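Local coordinates for Tv2483 (Treponema vincentii, PDB 6DET), which binds L-arginine between its two lobes, probably as the solute-binding lipoprotein of an ABC transporter, at residues V46-F51 with S197-D202; C70-I75 with A239-D244; S101-T106 with T220-Q225; R132-L137 with Q141-A146. All coordinates share one frame; numbering follows the deposited sequence.

Contact 1 of 4, residues V46-F51 with S197-D202; sequences VPILSF and SLDTLD. With ARG (arginine), chain B.
A 2.9 Å hydrogen bond from Val46 N to Ser50 O closes the loop 46-51, whose Ile48 touches Asp199 and Leu198. The return bond from Ser50 N to Val46 O is 3.1 Å long, and inside this ring Ile48 takes a positive phi of 66° with a weak Leu49 N to Pro47 O bond, consistent with a classic gamma turn. The Ile48 side chain points toward segment 197-202. CG1 lies beside the backbone N, and the chain runs on extended (chi2 -173°) to CD1, which rests 3.6 Å from Asp199 OD2. CG1 also passes near that oxygen, so the carboxylate crosses the isoleucine at a slant and the touch is van der Waals rather than polar. CD1 additionally meets Leu198 CB at 4.2 Å. In the two-lobed fold of family 3 solute-binding proteins, this is a light touch between the lobes, consistent with the ligand-bound, closed form. Trp254 and Phe255 of helix 246-255 pack on Ile48, and Phe255 reaches Leu198 as well. On the cleft side Val46 CG2 comes within 3.6 Å of NH2 of the bound arginine, giving its guanidinium an apolar neighbour. Ser197 OG, which is buried, is hydrogen-bonded to Asp193 O, and the Asp193 carboxylate binds the ligand.

Contact 2 of 4, residues C70-I75 with A239-D244; sequences CRRLGI and AEMNED
Arg72 reaches across from helix 61-73 to the last turn of helix 228-243, where Met241 packs on one face of its guanidinium and carboxylates meet its edge. The packed part is the buried Met241: its CG sits over the centre of the guanidinium, 3.5 Å from Arg72 CZ. On the solvent side the exposed Glu240 and Asp244 are bonded to Arg72, but by bent bonds with N-H...O angles near 145°. Arg72 gets there with an extended chain (chi2 -177°), coming at Asp244 from the opposite direction. NH1 and NH2 together grip the single oxygen Asp244 OD2, at 2.9 Å from NH1 and 3.0 Å from NH2, both from within the guanidinium plane and on the syn side of the carboxylate. NH1 also gives a 2.8 Å bond to Glu240 OE1, which it meets on the anti side, with the two flat groups turned 49° apart. The other oxygen of Asp244 is hydrogen-bonded to Thr246 OG1, and Arg72 NE pairs with Glu68. The result is a salt-bridge network joining two helix C-termini, of which helix 61-73 ends at Gly74 in a Schellman motif.

Contact 3 of 4, residues S101-T106 with T220-Q225; sequences SGFSVT and TFAFRQ. With ARG (arginine), chain B.
With chi1 at -172°, Phe103 swings its ring beside its own carbonyl carbon and level with Ala222, whose CB sits over the centre of one face, 3.6 Å from the ring centroid, in a CH-pi contact. Thr220 is rotated so that CG2 falls between the backbone N and the carbonyl carbon; this methyl packs by the Phe103 ring and tightly on Val105, 3.5 Å from Val105 CG2 to Thr220 CG2. OG1 points elsewhere, to Cys116 O. The backbones join through a 2.8 Å bond from Thr220 N to Phe103 O, and a water accepts from Phe103 N and donates to Thr220 O. Ser101, Gly102 and Ser104 turn polar atoms to the bound arginine: ligand N donates to Gly102 O at 2.7 Å and Ser104 OG at 2.8 Å, ligand NH2 donates to Ser101 O at 2.8 Å, and Ser104 N meets ligand O at 2.9 Å, almost straight at 173°. Ser104 OG is also bonded to Glu217. Main-chain carbonyls, with Ser104 OG at the amino end, and one N-H thus bond to both ends of the ligand, while its charges are probably matched mainly by Glu148, Asp193 and Arg109.

Contact 4 of 4, residues R132-L137 with Q141-A146; sequences RGYQTL and QNRTIA
Tyr134 OH stands over the flat face of the Arg143 guanidinium, 3.1 Å from Arg143 CZ, with the two planes turned 76° apart. The oxygen is also 3.2 Å from Arg143 NE, but the N-H bonds lie in the guanidinium plane and point past it, so the angles are poor for a hydrogen bond; any attraction is probably electrostatic, between the hydroxyl oxygen and the delocalised positive charge of the guanidinium. Arg143 NE in turn lies at the edge of the Tyr134 ring. One step out, the arginine is bent at chi2 (-74°), its end meets the tyrosine coming from the opposite direction, and NE is tied to Gln139 O in the turn between the segments. Asp188 lies against Arg143 as well, and Ile210 against both Tyr134 and Leu137. The loop 132-137 follows strand 120-129, and Arg143 lies near the beginning of strand 143-148, which runs parallel to and between strands 167-172 and 189-193.

In the fold
Contacts 1 and 3 both reach the bound arginine, although their centres are about 19 Å apart. They also touch directly: Ser50 OG and Ser101 OG are 2.8 Å apart in a probable hydrogen bond, and Leu49 CD1 packs 3.4 Å from Gly102 CA. Contact 2 lies on the outer helices, its nearest atoms about 8 Å from contact 3, to which helix 228-243 is tied by following strand 215-223 in the chain. Contact 4 lies at the far end of the protein, about 44 Å from contact 2 between centres and on the opposite side of the chain's centre. Contacts 3 and 4 both reach one mixed sheet, about 29 Å apart between centres.

Contact 1 of 4, residues V46-F51 with S197-D202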
loop_
_atom_site.group_PDB
_atom_site.type_symbol
_atom_site.label_atom_id
_atom_site.label_comp_id
_atom_site.label_asym_id
_atom_site.label_seq_id
_atom_site.Cartn_x
_atom_site.Cartn_y
_atom_site.Cartn_z
ATOM N N VAL A 46 -1.498 -8.687 -0.343
ATOM C CA VAL A 46 -0.362 -7.814 -0.679
ATOM C C VAL A 46 0.905 -8.425 -0.091
ATOM O O VAL A 46 1.019 -8.492 1.137
ATOM C CB VAL A 46 -0.561 -6.384 -0.151
ATOM C CG1 VAL A 46 0.628 -5.514 -0.485
ATOM C CG2 VAL A 46 -1.820 -5.761 -0.730
ATOM N N PRO A 47 1.880 -8.879 -0.893
ATOM C CA PRO A 47 3.077 -9.499 -0.296
ATOM C C PRO A 47 3.788 -8.582 0.695
ATOM O O PRO A 47 3.762 -7.353 0.570
ATOM C CB PRO A 47 3.967 -9.811 -1.514
ATOM C CG PRO A 47 2.986 -9.944 -2.685
ATOM C CD PRO A 47 1.942 -8.865 -2.368
ATOM N N ILE A 48 4.412 -9.206 1.704
ATOM C CA ILE A 48 5.123 -8.533 2.805
ATOM C C ILE A 48 4.231 -7.714 3.744
ATOM O O ILE A 48 4.367 -7.819 4.969
ATOM C CB ILE A 48 6.269 -7.661 2.251
ATOM C CG1 ILE A 48 7.036 -8.427 1.158
ATOM C CG2 ILE A 48 7.193 -7.274 3.385
ATOM C CD1 ILE A 48 8.319 -7.720 0.638
ATOM N N LEU A 49 3.330 -6.879 3.209
ATOM C CA LEU A 49 2.567 -5.954 4.053
ATOM C C LEU A 49 1.352 -6.608 4.719
ATOM O O LEU A 49 1.073 -6.339 5.894
ATOM C CB LEU A 49 2.098 -4.768 3.214
ATOM C CG LEU A 49 3.188 -3.895 2.541
ATOM C CD1 LEU A 49 2.511 -2.739 1.800
ATOM C CD2 LEU A 49 4.180 -3.383 3.573
ATOM N N SER A 50 0.599 -7.431 3.987
ATOM C CA SER A 50 -0.640 -8.009 4.506
ATOM C C SER A 50 -1.098 -9.102 3.561
ATOM O O SER A 50 -1.783 -8.810 2.578
ATOM C CB SER A 50 -1.768 -6.977 4.656
ATOM O OG SER A 50 -1.998 -6.281 3.444
ATOM N N PHE A 51 -0.697 -10.334 3.861
ATOM C CA PHE A 51 -0.934 -11.484 2.990
ATOM C C PHE A 51 -1.263 -12.692 3.866
ATOM O O PHE A 51 -1.181 -12.638 5.096
ATOM C CB PHE A 51 0.276 -11.753 2.093
ATOM C CG PHE A 51 1.493 -12.204 2.846
ATOM C CD1 PHE A 51 2.343 -11.273 3.434
ATOM C CD2 PHE A 51 1.788 -13.553 2.983
ATOM C CE1 PHE A 51 3.453 -11.685 4.159
ATOM C CE2 PHE A 51 2.899 -13.971 3.691
ATOM C CZ PHE A 51 3.743 -13.026 4.281
ATOM N N SER A 197 7.065 -5.704 -3.794
ATOM C CA SER A 197 7.775 -6.467 -4.826
ATOM C C SER A 197 9.201 -6.853 -4.433
ATOM O O SER A 197 9.872 -7.569 -5.191
ATOM C CB SER A 197 7.823 -5.638 -6.101
ATOM O OG SER A 197 6.523 -5.398 -6.557
ATOM N N LEU A 198 9.679 -6.435 -3.257
ATOM C CA LEU A 198 11.096 -6.621 -2.945
ATOM C C LEU A 198 11.500 -8.094 -2.960
ATOM O O LEU A 198 12.579 -8.436 -3.458
ATOM C CB LEU A 198 11.425 -5.978 -1.603
ATOM C CG LEU A 198 11.356 -4.454 -1.679
ATOM C CD1 LEU A 198 11.436 -3.857 -0.295
ATOM C CD2 LEU A 198 12.449 -3.892 -2.582
ATOM N N ASP A 199 10.663 -8.986 -2.426
ATOM C CA ASP A 199 10.970 -10.412 -2.543
ATOM C C ASP A 199 10.649 -10.947 -3.934
ATOM O O ASP A 199 11.434 -11.719 -4.497
ATOM C CB ASP A 199 10.199 -11.227 -1.503
ATOM C CG ASP A 199 10.537 -10.836 -0.072
ATOM O OD1 ASP A 199 11.661 -10.337 0.160
ATOM O OD2 ASP A 199 9.677 -11.052 0.817
ATOM N N THR A 200 9.488 -10.581 -4.489
ATOM C CA THR A 200 9.033 -11.172 -5.749
ATOM C C THR A 200 10.087 -11.034 -6.843
ATOM O O THR A 200 10.434 -12.005 -7.522
ATOM C CB THR A 200 7.720 -10.506 -6.192
ATOM O OG1 THR A 200 6.701 -10.725 -5.204
ATOM C CG2 THR A 200 7.243 -11.047 -7.545
ATOM N N LEU A 201 10.592 -9.828 -7.039
ATOM C CA LEU A 201 11.490 -9.543 -8.141
ATOM C C LEU A 201 12.952 -9.750 -7.770
ATOM O O LEU A 201 13.815 -9.722 -8.654
ATOM C CB LEU A 201 11.229 -8.116 -8.627
ATOM C CG LEU A 201 9.758 -7.875 -9.046
ATOM C CD1 LEU A 201 9.494 -6.402 -9.290
ATOM C CD2 LEU A 201 9.363 -8.701 -10.299
ATOM N N ASP A 202 13.244 -9.966 -6.487
ATOM C CA ASP A 202 14.535 -10.519 -6.103
ATOM C C ASP A 202 14.675 -11.964 -6.570
ATOM O O ASP A 202 15.788 -12.421 -6.854
ATOM C CB ASP A 202 14.698 -10.432 -4.583
ATOM C CG ASP A 202 16.120 -10.667 -4.130
ATOM O OD1 ASP A 202 16.871 -9.678 -4.001
ATOM O OD2 ASP A 202 16.484 -11.836 -3.889
HETATM N N ARG B . -0.343 1.718 -3.113
HETATM C CA ARG B . -1.627 1.190 -3.643
HETATM C C ARG B . -2.746 2.178 -3.332
HETATM O O ARG B . -2.570 3.004 -2.416
HETATM C CB ARG B . -1.957 -0.170 -3.030
HETATM C CG ARG B . -1.001 -1.290 -3.426
HETATM C CD ARG B . -1.293 -2.622 -2.741
HETATM N NE ARG B . -2.583 -3.135 -3.158
HETATM C CZ ARG B . -3.673 -3.167 -2.399
HETATM N NH1 ARG B . -4.803 -3.629 -2.941
HETATM N NH2 ARG B . -3.652 -2.732 -1.138
HETATM O OXT ARG B . -3.805 2.132 -3.972
#

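Contact 2 of 4, residues C70-I75 with A239-D244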
loop_
_atom_site.group_PDB
_atom_site.type_symbol
_atom_site.label_atom_id
_atom_site.label_comp_id
_atom_site.label_asym_id
_atom_site.label_seq_id
_atom_site.Cartn_x
_atom_site.Cartn_y
_atom_site.Cartn_z
ATOM N N CYS A 70 -2.449 -1.649 18.680
ATOM C CA CYS A 70 -3.707 -1.868 19.388
ATOM C C CYS A 70 -3.463 -2.512 20.744
ATOM O O CYS A 70 -4.147 -2.191 21.729
ATOM C CB CYS A 70 -4.645 -2.725 18.513
ATOM S SG CYS A 70 -5.339 -1.869 17.129
ATOM N N ARG A 71 -2.457 -3.388 20.844
ATOM C CA ARG A 71 -2.150 -3.952 22.147
ATOM C C ARG A 71 -1.806 -2.846 23.132
ATOM O O ARG A 71 -2.306 -2.826 24.256
ATOM C CB ARG A 71 -0.999 -4.950 22.072
ATOM C CG ARG A 71 -0.755 -5.636 23.423
ATOM C CD ARG A 71 0.522 -6.439 23.416
ATOM N NE ARG A 71 1.687 -5.561 23.410
ATOM C CZ ARG A 71 2.185 -4.981 24.501
ATOM N NH1 ARG A 71 1.630 -5.201 25.677
ATOM N NH2 ARG A 71 3.238 -4.180 24.415
ATOM N N ARG A 72 -0.948 -1.916 22.716
ATOM C CA ARG A 72 -0.562 -0.828 23.613
ATOM C C ARG A 72 -1.743 0.066 23.964
ATOM O O ARG A 72 -1.769 0.648 25.060
ATOM C CB ARG A 72 0.554 0.001 22.976
ATOM C CG ARG A 72 1.867 -0.741 22.900
ATOM C CD ARG A 72 3.009 0.100 22.325
ATOM N NE ARG A 72 4.181 -0.723 22.057
ATOM C CZ ARG A 72 5.432 -0.270 22.019
ATOM N NH1 ARG A 72 5.687 1.014 22.247
ATOM N NH2 ARG A 72 6.429 -1.105 21.744
ATOM N N LEU A 73 -2.688 0.248 23.041
ATOM C CA LEU A 73 -3.869 1.070 23.300
ATOM C C LEU A 73 -4.956 0.343 24.070
ATOM O O LEU A 73 -5.962 0.971 24.450
ATOM C CB LEU A 73 -4.444 1.594 21.989
ATOM C CG LEU A 73 -3.596 2.666 21.308
ATOM C CD1 LEU A 73 -4.142 2.968 19.955
ATOM C CD2 LEU A 73 -3.553 3.951 22.178
ATOM N N GLY A 74 -4.771 -0.940 24.360
ATOM C CA GLY A 74 -5.774 -1.661 25.127
ATOM C C GLY A 74 -7.023 -2.016 24.342
ATOM O O GLY A 74 -8.086 -2.212 24.948
ATOM N N ILE A 75 -6.913 -2.161 23.017
ATOM C CA ILE A 75 -8.046 -2.396 22.132
ATOM C C ILE A 75 -7.717 -3.575 21.230
ATOM O O ILE A 75 -6.547 -3.905 21.003
ATOM C CB ILE A 75 -8.404 -1.153 21.274
ATOM C CG1 ILE A 75 -7.267 -0.788 20.314
ATOM C CG2 ILE A 75 -8.749 0.035 22.185
ATOM C CD1 ILE A 75 -7.540 0.452 19.475
ATOM N N ALA A 239 4.797 6.685 17.102
ATOM C CA ALA A 239 6.070 7.344 17.400
ATOM C C ALA A 239 6.829 6.588 18.479
ATOM O O ALA A 239 8.040 6.359 18.354
ATOM C CB ALA A 239 5.831 8.793 17.808
ATOM N N GLU A 240 6.133 6.186 19.541
ATOM C CA GLU A 240 6.748 5.402 20.603
ATOM C C GLU A 240 7.314 4.105 20.042
ATOM O O GLU A 240 8.432 3.701 20.385
ATOM C CB GLU A 240 5.705 5.118 21.693
ATOM C CG GLU A 240 6.181 4.277 22.884
ATOM C CD GLU A 240 5.056 3.966 23.888
ATOM O OE1 GLU A 240 4.264 3.031 23.642
ATOM O OE2 GLU A 240 4.955 4.666 24.920
ATOM N N MET A 241 6.539 3.438 19.181
ATOM C CA MET A 241 6.945 2.150 18.634
ATOM C C MET A 241 8.109 2.292 17.661
ATOM O O MET A 241 8.839 1.319 17.429
ATOM C CB MET A 241 5.761 1.477 17.916
ATOM C CG MET A 241 4.689 0.987 18.841
ATOM S SD MET A 241 3.160 0.526 17.980
ATOM C CE MET A 241 3.766 -0.751 16.908
ATOM N N ASN A 242 8.284 3.474 17.069
ATOM C CA ASN A 242 9.407 3.678 16.160
ATOM C C ASN A 242 10.664 4.025 16.933
ATOM O O ASN A 242 11.741 3.495 16.642
ATOM C CB ASN A 242 9.088 4.777 15.151
ATOM C CG ASN A 242 9.978 4.705 13.931
ATOM O OD1 ASN A 242 9.967 3.707 13.218
ATOM N ND2 ASN A 242 10.774 5.746 13.701
ATOM N N GLU A 243 10.535 4.914 17.927
ATOM C CA GLU A 243 11.696 5.326 18.714
ATOM C C GLU A 243 12.253 4.170 19.521
ATOM O O GLU A 243 13.470 4.077 19.706
ATOM C CB GLU A 243 11.324 6.472 19.650
ATOM C CG GLU A 243 12.387 6.798 20.715
ATOM C CD GLU A 243 13.710 7.161 20.117
ATOM O OE1 GLU A 243 13.699 7.633 18.973
ATOM O OE2 GLU A 243 14.755 7.009 20.805
ATOM N N ASP A 244 11.382 3.286 20.029
ATOM C CA ASP A 244 11.837 2.190 20.870
ATOM C C ASP A 244 12.249 0.968 20.059
ATOM O O ASP A 244 12.522 -0.078 20.650
ATOM C CB ASP A 244 10.784 1.819 21.932
ATOM C CG ASP A 244 9.586 1.027 21.399
ATOM O OD1 ASP A 244 9.603 0.557 20.249
ATOM O OD2 ASP A 244 8.618 0.845 22.199
#

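Contact 3 of 4, residues S101-T106 with T220-Q225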
loop_
_atom_site.group_PDB
_atom_site.type_symbol
_atom_site.label_atom_id
_atom_site.label_comp_id
_atom_site.label_asym_id
_atom_site.label_seq_id
_atom_site.Cartn_x
_atom_site.Cartn_y
_atom_site.Cartn_z
ATOM N N SER A 101 -2.479 -1.890 4.066
ATOM C CA SER A 101 -2.141 -2.636 2.841
ATOM C C SER A 101 -1.388 -1.793 1.819
ATOM O O SER A 101 -1.561 -1.964 0.608
ATOM C CB SER A 101 -3.400 -3.248 2.191
ATOM O OG SER A 101 -3.867 -4.210 3.062
ATOM N N GLY A 102 -0.517 -0.888 2.286
ATOM C CA GLY A 102 0.312 -0.129 1.364
ATOM C C GLY A 102 -0.424 1.022 0.704
ATOM O O GLY A 102 -0.345 1.216 -0.509
ATOM N N PHE A 103 -1.163 1.793 1.503
ATOM C CA PHE A 103 -1.948 2.917 1.006
ATOM C C PHE A 103 -1.037 4.110 0.689
ATOM O O PHE A 103 -0.404 4.674 1.596
ATOM C CB PHE A 103 -3.008 3.268 2.067
ATOM C CG PHE A 103 -4.019 4.301 1.620
ATOM C CD1 PHE A 103 -5.308 3.920 1.253
ATOM C CD2 PHE A 103 -3.705 5.658 1.621
ATOM C CE1 PHE A 103 -6.221 4.866 0.845
ATOM C CE2 PHE A 103 -4.634 6.601 1.209
ATOM C CZ PHE A 103 -5.897 6.198 0.830
ATOM N N SER A 104 -1.010 4.529 -0.580
ATOM C CA SER A 104 -0.169 5.644 -1.026
ATOM C C SER A 104 -0.787 7.023 -0.772
ATOM O O SER A 104 -1.970 7.264 -1.024
ATOM C CB SER A 104 0.104 5.492 -2.515
ATOM O OG SER A 104 0.791 4.280 -2.756
ATOM N N VAL A 105 0.036 7.948 -0.274
ATOM C CA VAL A 105 -0.342 9.353 -0.277
ATOM C C VAL A 105 -0.365 9.884 -1.707
ATOM O O VAL A 105 0.584 9.690 -2.475
ATOM C CB VAL A 105 0.624 10.179 0.587
ATOM C CG1 VAL A 105 0.211 11.644 0.540
ATOM C CG2 VAL A 105 0.628 9.656 2.009
ATOM N N THR A 106 -1.464 10.542 -2.078
ATOM C CA THR A 106 -1.532 11.338 -3.290
ATOM C C THR A 106 -2.182 12.664 -2.945
ATOM O O THR A 106 -2.879 12.801 -1.926
ATOM C CB THR A 106 -2.348 10.698 -4.419
ATOM O OG1 THR A 106 -3.739 10.738 -4.072
ATOM C CG2 THR A 106 -1.912 9.247 -4.698
ATOM N N THR A 220 1.006 5.527 3.837
ATOM C CA THR A 220 0.381 6.026 5.057
ATOM C C THR A 220 -0.687 5.032 5.493
ATOM O O THR A 220 -0.888 3.972 4.867
ATOM C CB THR A 220 -0.200 7.433 4.819
ATOM O OG1 THR A 220 -0.726 7.988 6.037
ATOM C CG2 THR A 220 -1.301 7.401 3.791
ATOM N N PHE A 221 -1.386 5.372 6.582
ATOM C CA PHE A 221 -2.621 4.709 6.968
ATOM C C PHE A 221 -3.725 5.755 6.885
ATOM O O PHE A 221 -3.551 6.875 7.388
ATOM C CB PHE A 221 -2.526 4.119 8.366
ATOM C CG PHE A 221 -1.382 3.198 8.556
ATOM C CD1 PHE A 221 -1.160 2.137 7.662
ATOM C CD2 PHE A 221 -0.503 3.377 9.604
ATOM C CE1 PHE A 221 -0.078 1.309 7.858
ATOM C CE2 PHE A 221 0.569 2.537 9.786
ATOM C CZ PHE A 221 0.775 1.505 8.910
ATOM N N ALA A 222 -4.819 5.420 6.198
ATOM C CA ALA A 222 -5.875 6.377 5.850
ATOM C C ALA A 222 -7.060 6.263 6.810
ATOM O O ALA A 222 -7.531 5.155 7.095
ATOM C CB ALA A 222 -6.363 6.141 4.417
ATOM N N PHE A 223 -7.576 7.418 7.242
ATOM C CA PHE A 223 -8.662 7.519 8.210
ATOM C C PHE A 223 -9.738 8.436 7.658
ATOM O O PHE A 223 -9.516 9.179 6.699
ATOM C CB PHE A 223 -8.160 8.070 9.554
ATOM C CG PHE A 223 -7.247 7.139 10.270
ATOM C CD1 PHE A 223 -5.928 7.012 9.860
ATOM C CD2 PHE A 223 -7.692 6.382 11.334
ATOM C CE1 PHE A 223 -5.081 6.159 10.493
ATOM C CE2 PHE A 223 -6.831 5.505 11.968
ATOM C CZ PHE A 223 -5.513 5.395 11.511
ATOM N N ARG A 224 -10.907 8.427 8.308
ATOM C CA ARG A 224 -11.951 9.356 7.919
ATOM C C ARG A 224 -11.471 10.778 8.156
ATOM O O ARG A 224 -10.724 11.046 9.093
ATOM C CB ARG A 224 -13.225 9.121 8.741
ATOM C CG ARG A 224 -14.035 7.896 8.313
ATOM C CD ARG A 224 -15.231 7.626 9.269
ATOM N NE ARG A 224 -14.744 7.089 10.529
ATOM C CZ ARG A 224 -14.590 5.800 10.801
ATOM N NH1 ARG A 224 -14.913 4.874 9.905
ATOM N NH2 ARG A 224 -14.104 5.437 11.983
ATOM N N GLN A 225 -11.940 11.695 7.306
ATOM C CA GLN A 225 -11.439 13.069 7.317
ATOM C C GLN A 225 -11.594 13.725 8.683
ATOM O O GLN A 225 -10.682 14.412 9.163
ATOM C CB GLN A 225 -12.172 13.895 6.257
ATOM C CG GLN A 225 -11.822 13.488 4.851
ATOM C CD GLN A 225 -12.762 14.063 3.829
ATOM O OE1 GLN A 225 -13.926 13.653 3.726
ATOM N NE2 GLN A 225 -12.274 15.029 3.070
HETATM N N ARG B . -0.343 1.718 -3.113
HETATM C CA ARG B . -1.627 1.190 -3.643
HETATM C C ARG B . -2.746 2.178 -3.332
HETATM O O ARG B . -2.570 3.004 -2.416
HETATM C CB ARG B . -1.957 -0.170 -3.030
HETATM C CG ARG B . -1.001 -1.290 -3.426
HETATM C CD ARG B . -1.293 -2.622 -2.741
HETATM N NE ARG B . -2.583 -3.135 -3.158
HETATM C CZ ARG B . -3.673 -3.167 -2.399
HETATM N NH1 ARG B . -4.803 -3.629 -2.941
HETATM N NH2 ARG B . -3.652 -2.732 -1.138
HETATM O OXT ARG B . -3.805 2.132 -3.972
HETATM O O HOH W 1 -0.660 1.251 4.436
#

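Contact 4 of 4, residues R132-L137 with Q141-A146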
loop_
_atom_site.group_PDB
_atom_site.type_symbol
_atom_site.label_atom_id
_atom_site.label_comp_id
_atom_site.label_asym_id
_atom_site.label_seq_id
_atom_site.Cartn_x
_atom_site.Cartn_y
_atom_site.Cartn_z
ATOM N N ARG A 132 12.366 -9.931 -23.476
ATOM C CA ARG A 132 11.747 -9.118 -24.502
ATOM C C ARG A 132 12.536 -7.870 -24.850
ATOM O O ARG A 132 12.166 -7.178 -25.805
ATOM C CB ARG A 132 10.331 -8.723 -24.071
ATOM C CG ARG A 132 9.413 -9.919 -23.915
ATOM C CD ARG A 132 9.166 -10.622 -25.234
ATOM N NE ARG A 132 8.019 -11.522 -25.159
ATOM C CZ ARG A 132 8.033 -12.704 -24.552
ATOM N NH1 ARG A 132 9.134 -13.136 -23.951
ATOM N NH2 ARG A 132 6.939 -13.452 -24.542
ATOM N N GLY A 133 13.605 -7.565 -24.118
ATOM C CA GLY A 133 14.454 -6.445 -24.462
ATOM C C GLY A 133 13.924 -5.087 -24.064
ATOM O O GLY A 133 14.437 -4.074 -24.544
ATOM N N TYR A 134 12.907 -5.022 -23.216
ATOM C CA TYR A 134 12.439 -3.735 -22.734
ATOM C C TYR A 134 13.487 -3.117 -21.822
ATOM O O TYR A 134 13.902 -3.734 -20.836
ATOM C CB TYR A 134 11.123 -3.903 -21.977
ATOM C CG TYR A 134 9.944 -4.208 -22.870
ATOM C CD1 TYR A 134 9.328 -3.199 -23.593
ATOM C CD2 TYR A 134 9.438 -5.493 -22.977
ATOM C CE1 TYR A 134 8.250 -3.460 -24.411
ATOM C CE2 TYR A 134 8.355 -5.764 -23.792
ATOM C CZ TYR A 134 7.768 -4.742 -24.509
ATOM O OH TYR A 134 6.689 -4.991 -25.329
ATOM N N GLN A 135 13.889 -1.884 -22.126
ATOM C CA GLN A 135 14.872 -1.201 -21.290
ATOM C C GLN A 135 14.373 0.168 -20.835
ATOM O O GLN A 135 14.687 0.607 -19.722
ATOM C CB GLN A 135 16.212 -1.074 -22.034
ATOM C CG GLN A 135 16.986 -2.387 -22.186
ATOM C CD GLN A 135 17.537 -2.911 -20.873
ATOM O OE1 GLN A 135 17.126 -3.964 -20.392
ATOM N NE2 GLN A 135 18.479 -2.181 -20.292
ATOM N N THR A 136 13.594 0.849 -21.669
ATOM C CA THR A 136 13.196 2.218 -21.390
ATOM C C THR A 136 11.679 2.353 -21.394
ATOM O O THR A 136 10.961 1.563 -22.016
ATOM C CB THR A 136 13.794 3.195 -22.407
ATOM O OG1 THR A 136 13.203 2.985 -23.696
ATOM C CG2 THR A 136 15.294 2.995 -22.507
ATOM N N LEU A 137 11.197 3.372 -20.685
ATOM C CA LEU A 137 9.764 3.643 -20.694
ATOM C C LEU A 137 9.284 3.941 -22.107
ATOM O O LEU A 137 8.154 3.590 -22.466
ATOM C CB LEU A 137 9.425 4.813 -19.765
ATOM C CG LEU A 137 9.689 4.655 -18.260
ATOM C CD1 LEU A 137 9.463 5.978 -17.540
ATOM C CD2 LEU A 137 8.831 3.567 -17.634
ATOM N N GLN A 141 5.499 2.609 -25.439
ATOM C CA GLN A 141 4.529 3.308 -26.271
ATOM C C GLN A 141 3.761 2.322 -27.132
ATOM O O GLN A 141 4.327 1.360 -27.661
ATOM C CB GLN A 141 5.213 4.338 -27.163
ATOM C CG GLN A 141 5.739 5.525 -26.419
ATOM C CD GLN A 141 6.149 6.632 -27.347
ATOM O OE1 GLN A 141 5.453 6.935 -28.313
ATOM N NE2 GLN A 141 7.290 7.240 -27.066
ATOM N N ASN A 142 2.458 2.583 -27.290
ATOM C CA ASN A 142 1.580 1.726 -28.084
ATOM C C ASN A 142 1.600 0.301 -27.543
ATOM O O ASN A 142 1.653 -0.671 -28.298
ATOM C CB ASN A 142 1.960 1.744 -29.570
ATOM C CG ASN A 142 2.025 3.145 -30.144
ATOM O OD1 ASN A 142 3.089 3.612 -30.549
ATOM N ND2 ASN A 142 0.886 3.819 -30.191
ATOM N N ARG A 143 1.591 0.180 -26.226
ATOM C CA ARG A 143 1.516 -1.102 -25.551
ATOM C C ARG A 143 0.284 -1.112 -24.659
ATOM O O ARG A 143 -0.358 -0.088 -24.438
ATOM C CB ARG A 143 2.760 -1.362 -24.696
ATOM C CG ARG A 143 4.081 -1.263 -25.425
ATOM C CD ARG A 143 4.348 -2.447 -26.322
ATOM N NE ARG A 143 5.705 -2.371 -26.843
ATOM C CZ ARG A 143 6.201 -3.171 -27.780
ATOM N NH1 ARG A 143 5.453 -4.129 -28.313
ATOM N NH2 ARG A 143 7.454 -3.011 -28.184
ATOM N N THR A 144 -0.018 -2.285 -24.128
ATOM C CA THR A 144 -1.032 -2.444 -23.097
ATOM C C THR A 144 -0.355 -2.699 -21.764
ATOM O O THR A 144 0.495 -3.590 -21.652
ATOM C CB THR A 144 -1.962 -3.600 -23.458
ATOM O OG1 THR A 144 -2.630 -3.266 -24.669
ATOM C CG2 THR A 144 -2.985 -3.863 -22.358
ATOM N N ILE A 145 -0.752 -1.944 -20.745
ATOM C CA ILE A 145 -0.127 -2.029 -19.436
ATOM C C ILE A 145 -1.213 -2.260 -18.402
ATOM O O ILE A 145 -2.227 -1.551 -18.389
ATOM C CB ILE A 145 0.668 -0.760 -19.093
ATOM C CG1 ILE A 145 1.674 -0.470 -20.213
ATOM C CG2 ILE A 145 1.336 -0.928 -17.711
ATOM C CD1 ILE A 145 2.491 0.775 -19.995
ATOM N N ALA A 146 -1.003 -3.252 -17.545
ATOM C CA ALA A 146 -1.996 -3.622 -16.543
ATOM C C ALA A 146 -1.643 -2.954 -15.227
ATOM O O ALA A 146 -0.466 -2.837 -14.860
ATOM C CB ALA A 146 -2.088 -5.140 -16.345
#